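Local coordinates for protein glucuronoarabinoxylan endo-1,4-beta-xylanase (Clostridium papyrosolvens, PDB 4FMV) that probably cleaves internal beta-1,4 linkages of xylan, this chain being the family 30 glycoside hydrolase catalytic part of a longer, multidomain enzyme, at residues V323-N328 with I381-G386; E249-M254 with Y312-T317; T12-R17 with Y298-A303. All blocks are in the same frame, centred on the assembly; numbering follows the deposited sequence.

Contact 1 of 3, residues V323-N328 with I381-G386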
ATOM      1  N   VAL A 323      -7.389  -6.893  16.869  1.00 14.51           N
ATOM      2  CA  VAL A 323      -7.919  -7.224  15.554  1.00 13.58           C
ATOM      3  C   VAL A 323      -7.300  -8.528  15.034  1.00 15.47           C
ATOM      4  O   VAL A 323      -6.065  -8.678  15.035  1.00 15.57           O
ATOM      5  CB  VAL A 323      -7.635  -6.100  14.532  1.00 12.78           C
ATOM      6  CG1 VAL A 323      -8.228  -6.455  13.190  1.00 10.10           C
ATOM      7  CG2 VAL A 323      -8.200  -4.754  15.031  1.00 12.26           C
ATOM      8  N   ILE A 324      -8.161  -9.461  14.614  1.00 12.54           N
ATOM      9  CA  ILE A 324      -7.755 -10.742  14.015  1.00  9.39           C
ATOM     10  C   ILE A 324      -8.412 -10.852  12.648  1.00 12.83           C
ATOM     11  O   ILE A 324      -9.635 -10.712  12.517  1.00 14.87           O
ATOM     12  CB  ILE A 324      -8.205 -11.952  14.858  1.00 11.18           C
ATOM     13  CG1 ILE A 324      -7.577 -11.901  16.250  1.00  9.60           C
ATOM     14  CG2 ILE A 324      -7.860 -13.275  14.154  1.00 10.61           C
ATOM     15  CD1 ILE A 324      -8.308 -12.755  17.283  1.00 14.64           C
ATOM     16  N   VAL A 325      -7.591 -11.074  11.627  1.00 12.93           N
ATOM     17  CA  VAL A 325      -8.066 -11.274  10.269  1.00 10.96           C
ATOM     18  C   VAL A 325      -7.804 -12.723   9.906  1.00 13.38           C
ATOM     19  O   VAL A 325      -6.642 -13.186   9.884  1.00 12.49           O
ATOM     20  CB  VAL A 325      -7.353 -10.330   9.273  1.00  7.35           C
ATOM     21  CG1 VAL A 325      -7.787 -10.613   7.820  1.00  8.64           C
ATOM     22  CG2 VAL A 325      -7.605  -8.867   9.654  1.00  6.99           C
ATOM     23  N   ALA A 326      -8.885 -13.446   9.640  1.00 12.14           N
ATOM     24  CA  ALA A 326      -8.803 -14.880   9.355  1.00 11.87           C
ATOM     25  C   ALA A 326      -9.424 -15.190   8.003  1.00 10.52           C
ATOM     26  O   ALA A 326     -10.600 -14.904   7.765  1.00 13.83           O
ATOM     27  CB  ALA A 326      -9.475 -15.681  10.459  1.00 11.78           C
ATOM     28  N   ILE A 327      -8.616 -15.765   7.118  1.00  8.99           N
ATOM     29  CA  ILE A 327      -9.022 -16.067   5.755  1.00  9.52           C
ATOM     30  C   ILE A 327      -9.188 -17.572   5.604  1.00 14.98           C
ATOM     31  O   ILE A 327      -8.305 -18.315   5.994  1.00 14.22           O
ATOM     32  CB  ILE A 327      -7.950 -15.596   4.748  1.00  8.47           C
ATOM     33  CG1 ILE A 327      -7.713 -14.086   4.877  1.00 10.37           C
ATOM     34  CG2 ILE A 327      -8.360 -15.975   3.309  1.00  6.75           C
ATOM     35  CD1 ILE A 327      -6.363 -13.609   4.373  1.00  8.34           C
ATOM     36  N   ASN A 328     -10.332 -18.025   5.088  1.00 18.62           N
ATOM     37  CA  ASN A 328     -10.498 -19.447   4.770  1.00 18.75           C
ATOM     38  C   ASN A 328     -10.664 -19.622   3.260  1.00 16.36           C
ATOM     39  O   ASN A 328     -11.732 -19.328   2.723  1.00 15.08           O
ATOM     40  CB  ASN A 328     -11.720 -20.011   5.511  1.00 17.09           C
ATOM     41  CG  ASN A 328     -12.075 -21.425   5.080  1.00 17.71           C
ATOM     42  OD1 ASN A 328     -11.241 -22.152   4.530  1.00 17.74           O
ATOM     43  ND2 ASN A 328     -13.322 -21.832   5.348  1.00 16.17           N
ATOM     44  N   ILE A 381     -13.050 -14.012   3.962  1.00  8.74           N
ATOM     45  CA  ILE A 381     -12.155 -13.308   4.863  1.00 11.07           C
ATOM     46  C   ILE A 381     -13.019 -12.697   5.957  1.00 13.52           C
ATOM     47  O   ILE A 381     -14.079 -12.098   5.688  1.00 13.37           O
ATOM     48  CB  ILE A 381     -11.311 -12.214   4.137  1.00 13.05           C
ATOM     49  CG1 ILE A 381     -10.511 -11.374   5.152  1.00 13.24           C
ATOM     50  CG2 ILE A 381     -12.186 -11.347   3.240  1.00 10.66           C
ATOM     51  CD1 ILE A 381      -9.426 -10.463   4.503  1.00  5.29           C
ATOM     52  N   THR A 382     -12.589 -12.893   7.195  1.00 13.65           N
ATOM     53  CA  THR A 382     -13.316 -12.395   8.348  1.00 11.62           C
ATOM     54  C   THR A 382     -12.373 -11.576   9.209  1.00 12.02           C
ATOM     55  O   THR A 382     -11.224 -11.985   9.471  1.00 12.23           O
ATOM     56  CB  THR A 382     -13.864 -13.533   9.219  1.00 12.47           C
ATOM     57  OG1 THR A 382     -14.833 -14.297   8.495  1.00 14.52           O
ATOM     58  CG2 THR A 382     -14.505 -12.973  10.489  1.00 14.03           C
ATOM     59  N   THR A 383     -12.857 -10.423   9.661  1.00  9.77           N
ATOM     60  CA  THR A 383     -12.106  -9.623  10.618  1.00 10.10           C
ATOM     61  C   THR A 383     -12.876  -9.613  11.931  1.00 12.30           C
ATOM     62  O   THR A 383     -14.075  -9.294  11.955  1.00 14.52           O
ATOM     63  CB  THR A 383     -11.889  -8.202  10.109  1.00 10.79           C
ATOM     64  OG1 THR A 383     -11.165  -8.240   8.872  1.00 10.27           O
ATOM     65  CG2 THR A 383     -11.113  -7.382  11.127  1.00 10.87           C
ATOM     66  N   PHE A 384     -12.207 -10.009  13.011  1.00 11.45           N
ATOM     67  CA  PHE A 384     -12.790  -9.945  14.347  1.00 13.92           C
ATOM     68  C   PHE A 384     -12.180  -8.763  15.093  1.00 18.07           C
ATOM     69  O   PHE A 384     -10.963  -8.578  15.085  1.00 20.84           O
ATOM     70  CB  PHE A 384     -12.491 -11.220  15.143  1.00 13.59           C
ATOM     71  CG  PHE A 384     -12.919 -12.484  14.460  1.00 14.99           C
ATOM     72  CD1 PHE A 384     -12.058 -13.147  13.600  1.00 15.48           C
ATOM     73  CD2 PHE A 384     -14.176 -13.025  14.694  1.00 14.20           C
ATOM     74  CE1 PHE A 384     -12.447 -14.317  12.962  1.00 14.55           C
ATOM     75  CE2 PHE A 384     -14.579 -14.194  14.063  1.00 14.20           C
ATOM     76  CZ  PHE A 384     -13.702 -14.847  13.200  1.00 16.17           C
ATOM     77  N   VAL A 385     -13.023  -7.976  15.750  1.00 18.40           N
ATOM     78  CA  VAL A 385     -12.563  -6.829  16.511  1.00 17.70           C
ATOM     79  C   VAL A 385     -13.116  -6.875  17.931  1.00 17.20           C
ATOM     80  O   VAL A 385     -14.298  -7.137  18.131  1.00 16.06           O
ATOM     81  CB  VAL A 385     -12.993  -5.531  15.828  1.00 20.90           C
ATOM     82  CG1 VAL A 385     -12.484  -4.313  16.610  1.00 18.49           C
ATOM     83  CG2 VAL A 385     -12.492  -5.518  14.375  1.00 21.69           C
ATOM     84  N   GLY A 386     -12.264  -6.611  18.919  1.00 22.02           N
ATOM     85  CA  GLY A 386     -12.704  -6.600  20.304  1.00 23.83           C
ATOM     86  C   GLY A 386     -11.943  -5.587  21.142  1.00 25.64           C
ATOM     87  O   GLY A 386     -10.893  -5.081  20.735  1.00 20.11           O
TER
HETATM   88  O   HOH W   1     -13.393 -16.291   7.228  1.00 13.07           O

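Contact 2 of 3, residues E249-M254 with Y312-T317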
ATOM      1  N   GLU A 249      -2.863 -12.510  -0.489  1.00 10.05           N
ATOM      2  CA  GLU A 249      -1.684 -11.673  -0.715  1.00 11.58           C
ATOM      3  C   GLU A 249      -1.509 -10.551   0.318  1.00 11.37           C
ATOM      4  O   GLU A 249      -0.385 -10.248   0.752  1.00 10.92           O
ATOM      5  CB  GLU A 249      -1.708 -11.070  -2.114  1.00 12.27           C
ATOM      6  CG  GLU A 249      -0.452 -10.270  -2.419  1.00 11.32           C
ATOM      7  CD  GLU A 249      -0.409  -9.871  -3.869  1.00 12.56           C
ATOM      8  OE1 GLU A 249      -0.176 -10.743  -4.728  1.00 16.22           O
ATOM      9  OE2 GLU A 249      -0.628  -8.694  -4.148  1.00 14.50           O
ATOM     10  N   ILE A 250      -2.601  -9.926   0.736  1.00  5.79           N
ATOM     11  CA  ILE A 250      -2.453  -8.903   1.767  1.00  5.52           C
ATOM     12  C   ILE A 250      -1.951  -9.540   3.062  1.00  8.53           C
ATOM     13  O   ILE A 250      -1.061  -9.008   3.721  1.00 11.54           O
ATOM     14  CB  ILE A 250      -3.755  -8.105   2.013  1.00  7.86           C
ATOM     15  CG1 ILE A 250      -4.231  -7.455   0.708  1.00  5.17           C
ATOM     16  CG2 ILE A 250      -3.518  -7.038   3.073  1.00 10.06           C
ATOM     17  CD1 ILE A 250      -5.667  -6.849   0.787  1.00  4.54           C
ATOM     18  N   HIS A 251      -2.507 -10.695   3.405  1.00 11.34           N
ATOM     19  CA  HIS A 251      -2.005 -11.480   4.532  1.00 12.50           C
ATOM     20  C   HIS A 251      -0.507 -11.728   4.390  1.00 11.96           C
ATOM     21  O   HIS A 251       0.258 -11.507   5.335  1.00 11.69           O
ATOM     22  CB  HIS A 251      -2.769 -12.810   4.626  1.00 12.74           C
ATOM     23  CG  HIS A 251      -2.100 -13.838   5.485  1.00 12.88           C
ATOM     24  ND1 HIS A 251      -2.483 -14.079   6.789  1.00 11.39           N
ATOM     25  CD2 HIS A 251      -1.082 -14.690   5.225  1.00 12.00           C
ATOM     26  CE1 HIS A 251      -1.725 -15.040   7.293  1.00 11.13           C
ATOM     27  NE2 HIS A 251      -0.867 -15.428   6.369  1.00 10.36           N
ATOM     28  N   ASP A 252      -0.079 -12.168   3.207  1.00 12.38           N
ATOM     29  CA  ASP A 252       1.334 -12.510   2.982  1.00 10.15           C
ATOM     30  C   ASP A 252       2.223 -11.259   3.086  1.00 10.59           C
ATOM     31  O   ASP A 252       3.330 -11.312   3.610  1.00 11.57           O
ATOM     32  CB  ASP A 252       1.521 -13.194   1.616  1.00 12.44           C
ATOM     33  CG  ASP A 252       1.031 -14.662   1.594  1.00 13.46           C
ATOM     34  OD1 ASP A 252       1.118 -15.345   2.627  1.00 13.02           O
ATOM     35  OD2 ASP A 252       0.563 -15.142   0.532  1.00 13.12           O
ATOM     36  N   SER A 253       1.730 -10.126   2.599  1.00  9.91           N
ATOM     37  CA  SER A 253       2.480  -8.870   2.695  1.00 11.22           C
ATOM     38  C   SER A 253       2.679  -8.460   4.157  1.00 11.33           C
ATOM     39  O   SER A 253       3.706  -7.889   4.502  1.00 11.44           O
ATOM     40  CB  SER A 253       1.765  -7.731   1.946  1.00 13.25           C
ATOM     41  OG  SER A 253       0.653  -7.256   2.686  1.00 11.72           O
ATOM     42  N   MET A 254       1.684  -8.744   4.999  1.00 12.89           N
ATOM     43  CA  MET A 254       1.747  -8.445   6.425  1.00 13.69           C
ATOM     44  C   MET A 254       2.619  -9.440   7.181  1.00 15.07           C
ATOM     45  O   MET A 254       3.430  -9.047   8.014  1.00 15.76           O
ATOM     46  CB  MET A 254       0.334  -8.451   7.039  1.00 11.90           C
ATOM     47  CG  MET A 254      -0.555  -7.290   6.583  1.00  8.30           C
ATOM     48  SD  MET A 254       0.009  -5.681   7.181  1.00 12.02           S
ATOM     49  CE  MET A 254       0.557  -4.840   5.705  1.00  8.64           C
ATOM     50  N   TYR A 312      -5.575 -18.848   6.931  1.00 14.53           N
ATOM     51  CA  TYR A 312      -4.471 -17.907   7.104  1.00 11.96           C
ATOM     52  C   TYR A 312      -4.894 -16.838   8.096  1.00 11.92           C
ATOM     53  O   TYR A 312      -5.965 -16.250   7.954  1.00  9.90           O
ATOM     54  CB  TYR A 312      -4.117 -17.299   5.747  1.00 12.53           C
ATOM     55  CG  TYR A 312      -3.742 -18.372   4.755  1.00 14.18           C
ATOM     56  CD1 TYR A 312      -2.466 -18.937   4.772  1.00 16.03           C
ATOM     57  CD2 TYR A 312      -4.669 -18.853   3.831  1.00 14.27           C
ATOM     58  CE1 TYR A 312      -2.119 -19.941   3.895  1.00 17.19           C
ATOM     59  CE2 TYR A 312      -4.329 -19.844   2.936  1.00 14.33           C
ATOM     60  CZ  TYR A 312      -3.051 -20.386   2.977  1.00 18.61           C
ATOM     61  OH  TYR A 312      -2.699 -21.393   2.110  1.00 21.22           O
ATOM     62  N   VAL A 313      -4.078 -16.596   9.112  1.00 10.33           N
ATOM     63  CA  VAL A 313      -4.489 -15.690  10.177  1.00 10.73           C
ATOM     64  C   VAL A 313      -3.399 -14.693  10.531  1.00 11.65           C
ATOM     65  O   VAL A 313      -2.230 -15.058  10.632  1.00 14.07           O
ATOM     66  CB  VAL A 313      -4.913 -16.479  11.461  1.00 22.93           C
ATOM     67  CG1 VAL A 313      -5.218 -15.522  12.619  1.00 19.02           C
ATOM     68  CG2 VAL A 313      -6.117 -17.368  11.169  1.00 23.78           C
ATOM     69  N   SER A 314      -3.776 -13.430  10.709  1.00 11.25           N
ATOM     70  CA  SER A 314      -2.854 -12.435  11.262  1.00 11.86           C
ATOM     71  C   SER A 314      -3.585 -11.672  12.343  1.00 13.43           C
ATOM     72  O   SER A 314      -4.794 -11.788  12.445  1.00 13.52           O
ATOM     73  CB  SER A 314      -2.319 -11.489  10.180  1.00 13.13           C
ATOM     74  OG  SER A 314      -3.351 -10.898   9.400  1.00 12.67           O
ATOM     75  N   ALA A 315      -2.858 -10.916  13.159  1.00 14.78           N
ATOM     76  CA  ALA A 315      -3.466 -10.201  14.281  1.00 15.49           C
ATOM     77  C   ALA A 315      -2.747  -8.877  14.555  1.00 14.27           C
ATOM     78  O   ALA A 315      -1.577  -8.730  14.231  1.00 13.15           O
ATOM     79  CB  ALA A 315      -3.477 -11.094  15.535  1.00 15.75           C
ATOM     80  N   TYR A 316      -3.453  -7.912  15.138  1.00 13.83           N
ATOM     81  CA  TYR A 316      -2.937  -6.550  15.304  1.00 12.58           C
ATOM     82  C   TYR A 316      -3.509  -5.945  16.582  1.00 14.70           C
ATOM     83  O   TYR A 316      -4.572  -6.365  17.039  1.00 17.06           O
ATOM     84  CB  TYR A 316      -3.354  -5.677  14.103  1.00 10.58           C
ATOM     85  CG  TYR A 316      -3.104  -6.351  12.780  1.00 11.77           C
ATOM     86  CD1 TYR A 316      -3.939  -7.379  12.337  1.00 12.61           C
ATOM     87  CD2 TYR A 316      -2.009  -6.003  11.988  1.00  9.59           C
ATOM     88  CE1 TYR A 316      -3.707  -8.032  11.130  1.00 14.72           C
ATOM     89  CE2 TYR A 316      -1.758  -6.666  10.783  1.00 11.70           C
ATOM     90  CZ  TYR A 316      -2.619  -7.680  10.369  1.00 12.78           C
ATOM     91  OH  TYR A 316      -2.412  -8.340   9.188  1.00 16.28           O
ATOM     92  N   THR A 317      -2.815  -4.969  17.168  1.00 13.89           N
ATOM     93  CA  THR A 317      -3.348  -4.259  18.335  1.00 14.78           C
ATOM     94  C   THR A 317      -3.063  -2.772  18.252  1.00 16.22           C
ATOM     95  O   THR A 317      -2.117  -2.343  17.595  1.00 16.38           O
ATOM     96  CB  THR A 317      -2.737  -4.731  19.683  1.00 23.89           C
ATOM     97  OG1 THR A 317      -1.313  -4.551  19.656  1.00 24.13           O
ATOM     98  CG2 THR A 317      -3.057  -6.177  19.962  1.00 26.16           C
TER
HETATM   99  O   HOH W   2      -4.641 -12.320   7.672  1.00 11.26           O

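Contact 3 of 3, residues T12-R17 with Y298-A303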
ATOM      1  N   THR A  12       5.021  -7.825  19.638  1.00 19.68           N
ATOM      2  CA  THR A  12       4.742  -6.925  18.533  1.00 18.31           C
ATOM      3  C   THR A  12       5.752  -7.045  17.391  1.00 18.50           C
ATOM      4  O   THR A  12       6.914  -7.358  17.575  1.00 20.82           O
ATOM      5  CB  THR A  12       4.575  -5.433  18.966  1.00 31.98           C
ATOM      6  OG1 THR A  12       5.726  -4.988  19.698  1.00 28.52           O
ATOM      7  CG2 THR A  12       3.315  -5.242  19.807  1.00 31.83           C
ATOM      8  N   LYS A  13       5.245  -6.779  16.204  1.00 16.19           N
ATOM      9  CA  LYS A  13       5.865  -6.979  14.911  1.00 18.34           C
ATOM     10  C   LYS A  13       5.788  -5.581  14.337  1.00 20.50           C
ATOM     11  O   LYS A  13       5.905  -4.630  15.119  1.00 20.26           O
ATOM     12  CB  LYS A  13       5.138  -8.025  14.082  1.00 20.65           C
ATOM     13  CG  LYS A  13       5.188  -9.388  14.731  1.00 23.73           C
ATOM     14  CD  LYS A  13       6.598  -9.692  15.170  1.00 26.22           C
ATOM     15  CE  LYS A  13       6.768 -11.156  15.514  1.00 32.44           C
ATOM     16  NZ  LYS A  13       8.218 -11.503  15.661  1.00 36.56           N
ATOM     17  N   GLN A  14       5.874  -5.433  13.015  1.00 15.38           N
ATOM     18  CA  GLN A  14       5.898  -4.106  12.390  1.00 13.20           C
ATOM     19  C   GLN A  14       4.708  -3.186  12.734  1.00 12.85           C
ATOM     20  O   GLN A  14       3.603  -3.634  13.037  1.00 12.85           O
ATOM     21  CB  GLN A  14       5.961  -4.245  10.866  1.00 13.23           C
ATOM     22  CG  GLN A  14       4.603  -4.456  10.181  1.00 13.46           C
ATOM     23  CD  GLN A  14       4.224  -5.939  10.000  1.00 12.98           C
ATOM     24  OE1 GLN A  14       4.577  -6.793  10.808  1.00 12.24           O
ATOM     25  NE2 GLN A  14       3.493  -6.230   8.937  1.00  7.76           N
ATOM     26  N   GLU A  15       4.969  -1.885  12.713  1.00 13.48           N
ATOM     27  CA  GLU A  15       3.932  -0.884  12.908  1.00 14.75           C
ATOM     28  C   GLU A  15       3.132  -0.712  11.621  1.00 16.98           C
ATOM     29  O   GLU A  15       3.687  -0.757  10.522  1.00 19.95           O
ATOM     30  CB  GLU A  15       4.565   0.451  13.289  1.00 21.84           C
ATOM     31  CG  GLU A  15       3.548   1.563  13.531  1.00 28.19           C
ATOM     32  CD  GLU A  15       4.213   2.847  13.997  1.00 35.31           C
ATOM     33  OE1 GLU A  15       5.457   2.858  14.127  1.00 41.07           O
ATOM     34  OE2 GLU A  15       3.501   3.840  14.234  1.00 34.32           O
ATOM     35  N   ILE A  16       1.825  -0.540  11.751  1.00 12.85           N
ATOM     36  CA  ILE A  16       0.984  -0.390  10.569  1.00 12.77           C
ATOM     37  C   ILE A  16       0.867   1.073  10.172  1.00 13.79           C
ATOM     38  O   ILE A  16       0.441   1.908  10.970  1.00 12.76           O
ATOM     39  CB  ILE A  16      -0.413  -0.987  10.793  1.00 11.26           C
ATOM     40  CG1 ILE A  16      -0.295  -2.470  11.185  1.00 11.38           C
ATOM     41  CG2 ILE A  16      -1.255  -0.843   9.534  1.00  8.53           C
ATOM     42  CD1 ILE A  16       0.437  -3.293  10.135  1.00 13.34           C
ATOM     43  N   ARG A  17       1.300   1.393   8.955  1.00 12.06           N
ATOM     44  CA  ARG A  17       1.132   2.736   8.427  1.00  8.27           C
ATOM     45  C   ARG A  17      -0.287   2.930   7.865  1.00 12.34           C
ATOM     46  O   ARG A  17      -0.889   3.994   8.030  1.00 10.70           O
ATOM     47  CB  ARG A  17       2.194   3.052   7.371  1.00 10.10           C
ATOM     48  CG  ARG A  17       2.108   4.467   6.761  1.00 12.09           C
ATOM     49  CD  ARG A  17       2.197   5.539   7.838  1.00 17.33           C
ATOM     50  NE  ARG A  17       3.247   5.194   8.780  1.00 21.48           N
ATOM     51  CZ  ARG A  17       3.348   5.683  10.006  1.00 26.83           C
ATOM     52  NH1 ARG A  17       2.464   6.567  10.451  1.00 27.95           N
ATOM     53  NH2 ARG A  17       4.338   5.285  10.786  1.00 29.41           N
ATOM     54  N   TYR A 298      -1.351   1.124  14.750  1.00 16.82           N
ATOM     55  CA  TYR A 298      -1.493  -0.229  15.277  1.00 14.17           C
ATOM     56  C   TYR A 298      -0.209  -0.989  14.962  1.00 16.29           C
ATOM     57  O   TYR A 298       0.590  -0.571  14.120  1.00 16.16           O
ATOM     58  CB  TYR A 298      -2.657  -0.965  14.621  1.00 11.23           C
ATOM     59  CG  TYR A 298      -4.033  -0.660  15.192  1.00 11.55           C
ATOM     60  CD1 TYR A 298      -4.379   0.630  15.590  1.00  9.74           C
ATOM     61  CD2 TYR A 298      -4.969  -1.659  15.326  1.00  9.60           C
ATOM     62  CE1 TYR A 298      -5.632   0.915  16.093  1.00 11.17           C
ATOM     63  CE2 TYR A 298      -6.225  -1.400  15.829  1.00 11.80           C
ATOM     64  CZ  TYR A 298      -6.559  -0.110  16.203  1.00 14.83           C
ATOM     65  OH  TYR A 298      -7.811   0.145  16.712  1.00 12.26           O
ATOM     66  N   LYS A 299       0.014  -2.084  15.668  1.00 14.97           N
ATOM     67  CA  LYS A 299       1.134  -2.941  15.353  1.00 14.55           C
ATOM     68  C   LYS A 299       0.636  -4.352  15.051  1.00 12.75           C
ATOM     69  O   LYS A 299      -0.316  -4.817  15.654  1.00 12.61           O
ATOM     70  CB  LYS A 299       2.110  -2.963  16.527  1.00 15.59           C
ATOM     71  CG  LYS A 299       2.782  -1.630  16.748  1.00 20.05           C
ATOM     72  CD  LYS A 299       3.663  -1.643  17.970  1.00 26.02           C
ATOM     73  CE  LYS A 299       4.356  -0.294  18.136  1.00 28.92           C
ATOM     74  NZ  LYS A 299       5.270  -0.328  19.311  1.00 32.07           N
ATOM     75  N   ARG A 300       1.273  -5.039  14.117  1.00 11.25           N
ATOM     76  CA  ARG A 300       0.999  -6.449  14.004  1.00 10.43           C
ATOM     77  C   ARG A 300       1.553  -7.132  15.257  1.00 14.45           C
ATOM     78  O   ARG A 300       2.546  -6.680  15.848  1.00 15.52           O
ATOM     79  CB  ARG A 300       1.619  -7.027  12.743  1.00 11.23           C
ATOM     80  CG  ARG A 300       1.291  -8.481  12.546  1.00 13.44           C
ATOM     81  CD  ARG A 300       1.791  -8.979  11.216  1.00 14.07           C
ATOM     82  NE  ARG A 300       3.227  -9.236  11.230  1.00 11.76           N
ATOM     83  CZ  ARG A 300       3.764 -10.414  11.515  1.00 14.84           C
ATOM     84  NH1 ARG A 300       2.985 -11.433  11.836  1.00 14.31           N
ATOM     85  NH2 ARG A 300       5.079 -10.570  11.496  1.00 16.83           N
ATOM     86  N   VAL A 301       0.898  -8.201  15.686  1.00 14.98           N
ATOM     87  CA  VAL A 301       1.410  -9.010  16.784  1.00 16.81           C
ATOM     88  C   VAL A 301       1.461 -10.468  16.349  1.00 17.44           C
ATOM     89  O   VAL A 301       0.840 -10.843  15.348  1.00 14.19           O
ATOM     90  CB  VAL A 301       0.535  -8.880  18.044  1.00 16.10           C
ATOM     91  CG1 VAL A 301       0.490  -7.423  18.505  1.00 16.45           C
ATOM     92  CG2 VAL A 301      -0.874  -9.393  17.768  1.00 19.39           C
ATOM     93  N   ASP A 302       2.211 -11.282  17.092  1.00 18.96           N
ATOM     94  CA  ASP A 302       2.357 -12.702  16.780  1.00 20.97           C
ATOM     95  C   ASP A 302       1.053 -13.454  16.882  1.00 18.64           C
ATOM     96  O   ASP A 302       0.371 -13.374  17.893  1.00 20.97           O
ATOM     97  CB  ASP A 302       3.349 -13.365  17.736  1.00 25.83           C
ATOM     98  CG  ASP A 302       4.756 -13.304  17.231  1.00 32.42           C
ATOM     99  OD1 ASP A 302       4.935 -13.472  16.004  1.00 31.99           O
ATOM    100  OD2 ASP A 302       5.676 -13.082  18.055  1.00 38.34           O
ATOM    101  N   ALA A 303       0.728 -14.202  15.838  1.00 17.37           N
ATOM    102  CA  ALA A 303      -0.433 -15.081  15.844  1.00 19.04           C
ATOM    103  C   ALA A 303      -0.126 -16.311  15.003  1.00 19.23           C
ATOM    104  O   ALA A 303       0.569 -16.216  13.975  1.00 16.95           O
ATOM    105  CB  ALA A 303      -1.663 -14.355  15.303  1.00 16.29           C
TER

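Contact 1 of 3, residues V323-N328 with I381-G386
In the beta domain that flanks the barrel of this family 30 hydrolase, Ile324 faces Phe384 and Ala326 faces Thr382 as hydrogen-bonded pairs of two antiparallel strands. The pairs are closed by two bonds each, three of them nearly straight, among them Phe384 N to Ile324 O at 2.7 Å and Ala326 N to Thr382 O at 2.8 Å, and the fourth, Thr382 N to Ala326 O, more bent. On the face shared by these four residues, the Phe384 ring turns its edge to the neighbouring strand, CE1 lying 4.1 Å from Ala326 CB. Thr382 CG2 sits 3.4 Å above one face of that ring, towards its rim, and the rings of Phe338 and Phe372 also meet it. A water bridges Thr382 OG1, at 2.8 Å, and Ala326 O.

The other face is built of branched side chains. Ile381 CG1 stands anti to its backbone N (chi1 173°), which places CD1 3.7 Å from Val325 CG1 and alongside Ile327 CG1. Thr383 CG2 meets Val323 CG1 at 3.7 Å, while its OG1 bonds to Gln289 O. Both faces are thus largely apolar, and the hydroxyls of Thr382 and Thr383 are satisfied by water and by a backbone carbonyl.

Contact 2 of 3, residues E249-M254 with Y312-T317
His251 and Tyr312 form the aromatic half of this helix-on-strand contact. The imidazole has its CG anti to the backbone N (chi1 164°), which lets it reach from the helix to the strand. Tyr312 CB lies over the centre of the ring, 3.6 Å above its plane, in a CH-pi contact. The phenol ring beyond it turns its edge to the histidine face, giving a T-shaped pair with centroids 5.6 Å apart and planes at 62°. His251 CE1 also comes within 3.4 Å of Val313 N, which brings the ring close against the strand backbone.

Polar links run through a water rather than directly between the segments. This water bonds to His251 ND1 at 2.9 Å and to Ser314 OG at 2.6 Å; it lies in the imidazole plane and is consistent with the ring's rotation, joining helix to strand. Ser314 OG is in turn bonded to Tyr316 OH at 2.7 Å, where either hydroxyl could be the donor, and the chain of hydrogen bonds thus continues two residues along the same face of the strand.

The sulfur contact lies at the far end of that chain. Met254, bent along its side chain, crosses Tyr316 at about a right angle: its CG is 3.4 Å from Tyr316 OH, and SD approaches CE2 to 4.1 Å. The sulfur stands obliquely to the ring, in a Met-aromatic contact.

Segments 249-254 and 312-317 run at 53° to each other, where helix 240-255 covers one face of strand 311-318. Tyr312 also takes a cation-pi contact from Lys248, three residues before His251, and Phe290 of helix 282-291 packs on Tyr316. Beside the strand, Ile327 of strand 321-328 touches His251, and on its other flank Arg300 of strand 299-303 touches Tyr316.

Contact 3 of 3, residues T12-R17 with Y298-A303
Ile16 N bonds to Tyr298 O at 2.7 Å, and at 174° this N-H points almost straight at its acceptor. Ile16 CB also packs 3.5 Å from Tyr298 O. Further along the strands, Arg300 faces two residues at once: Lys13 N donates to Arg300 O at 2.7 Å, while Arg300 N donates to Gln14 O.

Two residues opposite one make a beta bulge, and the register shifts by one between the pairs Thr12-Val301 and Glu15-Lys299. The bulge falls where strand 11-22 passes from the flanking beta domain, represented by strand 299-303, into the barrel, where the same strand pairs in parallel with strands 45-49 and 261-266.

The Arg300 side chain is central to the contact. Its NE donates to Gln14 OE1 at 2.8 Å, with the oxygen close to the guanidinium plane although the amide itself is turned 59° from that plane. Gln14 reaches it by a folded chain, its CG between the backbone N and the carbonyl carbon (chi1 84°), and its NE2 is held by Met254 O and Met259 O. Lys13 lays its CG over one guanidinium face, 3.4 Å above the plane and offset towards the rim near NH2, an atom that bonds to Asn258 OD1. The ammonium end of Lys13 makes a long salt bridge to Asp302, whose OD2 also bonds to Ser11. On the face that carries Thr12, Glu15, Lys299 and Val301, Thr12 CG2 packs 3.8 Å from Val301 CG1, and the extended Lys299 chain runs beside both Thr12 and Glu15.

In the fold
From the N terminus, residues 12-17 enter first, and contact 3 joins them to 298-303 only after 280 residues that hold most of the (beta/alpha)8 barrel. Contact 2 opens inside that loop, on helix 240-255, and closes beyond it on strand 311-318, so the two cross. Contact 1 follows both in series, closing a 52-residue loop of the beta domain that contains strands but no helix. Strands 299-303, 311-318, 321-328 and 380-387 are successive antiparallel neighbours, and backbone bonds such as Val301 to Ala315 and Val323 to Tyr316 pass from one contact to the next. Contacts 2 and 3 thus tie barrel to beta domain, while contact 1 joins strands 321-328 and 380-387 within the beta domain.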